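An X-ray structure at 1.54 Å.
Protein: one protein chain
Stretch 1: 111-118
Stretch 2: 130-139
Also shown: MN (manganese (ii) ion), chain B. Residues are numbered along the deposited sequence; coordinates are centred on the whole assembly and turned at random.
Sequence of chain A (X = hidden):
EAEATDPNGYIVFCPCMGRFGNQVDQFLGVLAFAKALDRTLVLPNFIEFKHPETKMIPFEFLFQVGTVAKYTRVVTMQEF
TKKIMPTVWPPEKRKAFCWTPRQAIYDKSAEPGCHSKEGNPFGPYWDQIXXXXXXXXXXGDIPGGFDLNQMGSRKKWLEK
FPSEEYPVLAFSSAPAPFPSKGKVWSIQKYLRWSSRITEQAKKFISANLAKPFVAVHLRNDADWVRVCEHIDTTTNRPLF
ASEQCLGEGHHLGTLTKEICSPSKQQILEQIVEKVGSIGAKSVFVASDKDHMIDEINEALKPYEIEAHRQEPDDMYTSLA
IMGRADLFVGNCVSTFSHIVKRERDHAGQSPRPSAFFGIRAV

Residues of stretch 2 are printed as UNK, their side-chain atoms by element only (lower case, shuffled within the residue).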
# COMPACT_ATOMS: atom_id res chain seq x y z
N GLU A 111 -3.37 -13.09 8.48
CA GLU A 111 -3.10 -13.45 7.08
C GLU A 111 -3.35 -12.27 6.14
O GLU A 111 -4.04 -11.33 6.51
CB GLU A 111 -3.95 -14.64 6.66
CG GLU A 111 -3.22 -15.97 6.67
CD GLU A 111 -3.86 -16.97 5.74
OE1 GLU A 111 -5.08 -16.84 5.53
OE2 GLU A 111 -3.15 -17.86 5.21
N PRO A 112 -2.79 -12.33 4.90
CA PRO A 112 -2.83 -11.14 4.03
C PRO A 112 -4.23 -10.58 3.85
O PRO A 112 -5.18 -11.34 3.66
CB PRO A 112 -2.29 -11.66 2.69
CG PRO A 112 -1.43 -12.83 3.06
CD PRO A 112 -2.13 -13.47 4.23
N GLY A 113 -4.33 -9.26 3.93
CA GLY A 113 -5.61 -8.56 3.84
C GLY A 113 -5.38 -7.07 3.99
O GLY A 113 -4.25 -6.60 3.90
N CYS A 114 -6.45 -6.31 4.20
CA CYS A 114 -6.32 -4.85 4.31
C CYS A 114 -5.78 -4.36 5.66
O CYS A 114 -5.14 -3.30 5.73
CB CYS A 114 -7.66 -4.16 4.03
SG CYS A 114 -8.36 -4.48 2.40
N HIS A 115 -6.09 -5.11 6.72
CA HIS A 115 -5.80 -4.73 8.12
C HIS A 115 -6.10 -3.27 8.48
O HIS A 115 -5.26 -2.54 9.02
CB HIS A 115 -4.38 -5.17 8.51
CG HIS A 115 -4.16 -6.64 8.35
ND1 HIS A 115 -4.76 -7.58 9.17
CD2 HIS A 115 -3.45 -7.35 7.43
CE1 HIS A 115 -4.41 -8.79 8.78
NE2 HIS A 115 -3.62 -8.68 7.72
N SER A 116 -7.33 -2.87 8.21
CA SER A 116 -7.74 -1.45 8.21
C SER A 116 -7.75 -0.73 9.56
O SER A 116 -7.76 0.50 9.60
CB SER A 116 -9.11 -1.31 7.55
OG SER A 116 -9.04 -1.71 6.20
N LYS A 117 -7.79 -1.50 10.65
CA LYS A 117 -7.87 -0.93 11.99
C LYS A 117 -6.60 -1.08 12.84
O LYS A 117 -6.60 -0.73 14.03
CB LYS A 117 -9.06 -1.52 12.74
CG LYS A 117 -10.32 -0.66 12.72
CD LYS A 117 -10.99 -0.76 14.08
CE LYS A 117 -12.47 -0.66 14.01
NZ LYS A 117 -13.07 -0.61 15.39
N GLU A 118 -5.52 -1.61 12.26
CA GLU A 118 -4.29 -1.68 13.05
C GLU A 118 -3.52 -0.35 13.03
O GLU A 118 -3.41 0.32 11.99
CB GLU A 118 -3.40 -2.89 12.71
CG GLU A 118 -2.75 -2.90 11.34
CD GLU A 118 -1.66 -3.96 11.21
OE1 GLU A 118 -1.95 -5.17 11.42
OE2 GLU A 118 -0.50 -3.60 10.91
N UNK A 130 -17.82 3.59 15.84
CA UNK A 130 -18.28 2.24 16.21
C UNK A 130 -18.33 1.28 15.02
O UNK A 130 -19.25 0.45 14.91
o UNK A 130 -20.45 3.97 18.46
c UNK A 130 -19.58 3.10 18.24
o UNK A 130 -18.65 2.84 19.05
c UNK A 130 -19.64 2.32 16.93
N UNK A 131 -17.33 1.38 14.14
CA UNK A 131 -17.22 0.54 12.94
C UNK A 131 -16.12 -0.50 13.12
O UNK A 131 -15.00 -0.16 13.51
c UNK A 131 -16.54 0.52 10.45
c UNK A 131 -18.25 2.18 11.28
c UNK A 131 -16.99 1.39 11.64
N UNK A 132 -16.47 -1.76 12.87
CA UNK A 132 -15.50 -2.84 12.72
C UNK A 132 -15.76 -3.50 11.37
O UNK A 132 -16.87 -3.46 10.85
c UNK A 132 -15.59 -3.84 13.87
o UNK A 132 -15.16 -3.24 15.08
N UNK A 133 -14.71 -4.08 10.79
CA UNK A 133 -14.83 -4.68 9.47
C UNK A 133 -14.86 -6.19 9.55
O UNK A 133 -14.21 -6.78 10.41
c UNK A 133 -13.69 -4.21 8.56
c UNK A 133 -13.73 0.03 7.88
c UNK A 133 -13.70 -2.72 8.31
c UNK A 133 -12.79 -1.90 8.97
c UNK A 133 -14.63 -2.15 7.45
c UNK A 133 -12.80 -0.53 8.76
c UNK A 133 -14.65 -0.78 7.23
N UNK A 134 -15.60 -6.82 8.64
CA UNK A 134 -15.81 -8.28 8.68
C UNK A 134 -15.26 -9.03 7.47
O UNK A 134 -15.43 -10.25 7.34
c UNK A 134 -17.30 -8.61 8.86
c UNK A 134 -18.08 -8.26 7.60
c UNK A 134 -17.88 -7.92 10.09
N UNK A 135 -14.60 -8.30 6.57
CA UNK A 135 -14.07 -8.87 5.32
C UNK A 135 -13.41 -7.79 4.50
O UNK A 135 -13.51 -6.60 4.82
N UNK A 136 -12.75 -8.20 3.42
CA UNK A 136 -11.97 -7.30 2.57
C UNK A 136 -12.41 -7.34 1.11
O UNK A 136 -12.87 -8.37 0.62
o UNK A 136 -10.50 -6.23 4.72
o UNK A 136 -8.90 -7.69 4.51
c UNK A 136 -10.47 -7.59 2.73
c UNK A 136 -9.93 -7.14 4.08
N UNK A 137 -12.31 -6.17 0.46
CA UNK A 137 -12.46 -6.04 -1.00
C UNK A 137 -11.24 -5.32 -1.57
O UNK A 137 -10.76 -4.35 -0.99
o UNK A 137 -14.93 -7.16 -3.16
c UNK A 137 -15.45 -7.13 -2.01
c UNK A 137 -13.74 -5.29 -1.38
c UNK A 137 -15.05 -6.02 -1.03
o UNK A 137 -16.31 -7.96 -1.64
N UNK A 138 -10.73 -5.82 -2.69
CA UNK A 138 -9.53 -5.27 -3.33
C UNK A 138 -9.87 -4.59 -4.64
O UNK A 138 -10.79 -5.02 -5.33
c UNK A 138 -7.62 -6.60 -1.20
o UNK A 138 -7.70 -9.38 1.20
c UNK A 138 -8.50 -6.38 -3.55
c UNK A 138 -7.87 -8.63 0.05
c UNK A 138 -8.51 -9.22 -1.02
c UNK A 138 -7.44 -7.32 -0.02
c UNK A 138 -8.27 -7.17 -2.29
c UNK A 138 -8.70 -8.49 -2.19
N UNK A 139 -9.16 -3.51 -4.97
CA UNK A 139 -9.43 -2.76 -6.19
C UNK A 139 -8.18 -2.50 -7.05
O UNK A 139 -8.27 -1.86 -8.10
c UNK A 139 -9.40 -0.52 -4.97
c UNK A 139 -8.99 0.38 -2.74
c UNK A 139 -7.68 1.16 -4.61
c UNK A 139 -8.39 0.31 -5.47
c UNK A 139 -7.98 1.20 -3.24
c UNK A 139 -10.16 -1.43 -5.88
c UNK A 139 -9.69 -0.47 -3.60
MN MN B . -1.55 -18.52 3.83
O HOH W 1 -7.69 -7.48 6.84
O HOH W 2 -9.51 -4.49 7.46
O HOH W 3 -2.30 -17.94 1.71
O HOH W 4 -0.63 -18.93 5.87

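Position 130 carries two side-chain carbons, the second bearing two oxygens. This short carboxylate is aspartate, Asp-130; its CA-to-CB bond points away from stretch 1 and it makes no contact there.

Position 131 has three carbons, one carrying the other two, with no heteroatom. Its nearest side-chain approach is CB to Lys-117 CE, 5.5 Å. The beta-branched residue is valine, Val-131. The approach to Lys-117 is made by the backbone, with Val-131 O 2.7 Å from Lys-117 NZ. The 2.6 Å between Lys-117 CE and Val-131 O is too short to be real, and no argument rests on it.

Position 132 shows one carbon and then one oxygen, which lies 3.4 Å from Lys-117 NZ. This defines serine: Lys-117 NZ donates a weak hydrogen bond to Ser-132 OG.

At position 133 one carbon leads to a ring of six carbons without oxygen. The CA-to-CB bond points toward stretch 1, and a ring carbon lies 4.0 Å from Ser-116 CB, hence phenylalanine. That carbon is Phe-133 CE2, and Ser-116 CB approaches the ring obliquely.

Position 134 again has one carbon carrying two, and is Val-134, out of reach of stretch 1. Position 135 has no side-chain atoms; it is Gly-135, also without contact.

Position 136 has two carbons, the second with two oxygens, one of them 2.8 Å from Cys-114 N; its CA-to-CB bond points toward stretch 1. This is Asp-136. Its OD2 accepts a hydrogen bond from Cys-114 N, nearly straight at 173°. Water 1 donates to the same oxygen, Asp-136 OD2, at 2.6 Å and accepts from His-115 N at 2.9 Å, so one carboxylate oxygen serves two consecutive amides. An ideal CB on Gly-113 would lie 2.7 Å from Asp-136 OD2, a clash that the glycine avoids.

Position 137 has three carbons, the third with two oxygens: Glu-137. Its CA-to-CB bond points away, and it is hydrogen-bonded elsewhere in the structure.

Position 138 has one carbon, then a six-carbon ring bearing one oxygen, which is 3.5 Å from Gly-113 CA: the mark of tyrosine. Although Tyr-138 starts sideways, its end comes nearer: Gly-113 CA sits at the ring edge, and Tyr-138 CE1 is 3.8 Å from Cys-114 SG.

Position 139, one carbon then an oxygen-free six-carbon ring, is Phe-139, out of reach.

The contact is small, burying 367 Å² over both sides, with the touching segments running 150° apart. Its best-defined anchor is the Asp-136 carboxylate, which receives the Cys-114 amide directly and is linked by water to His-115. Packing of Tyr-138 against Gly-113 and Cys-114, and of Phe-133 against Ser-116, fills in around this polar center, while Lys-117 lies close to Val-131 and Ser-132.

Stretch 2 130-139: DVSFVGDEYF
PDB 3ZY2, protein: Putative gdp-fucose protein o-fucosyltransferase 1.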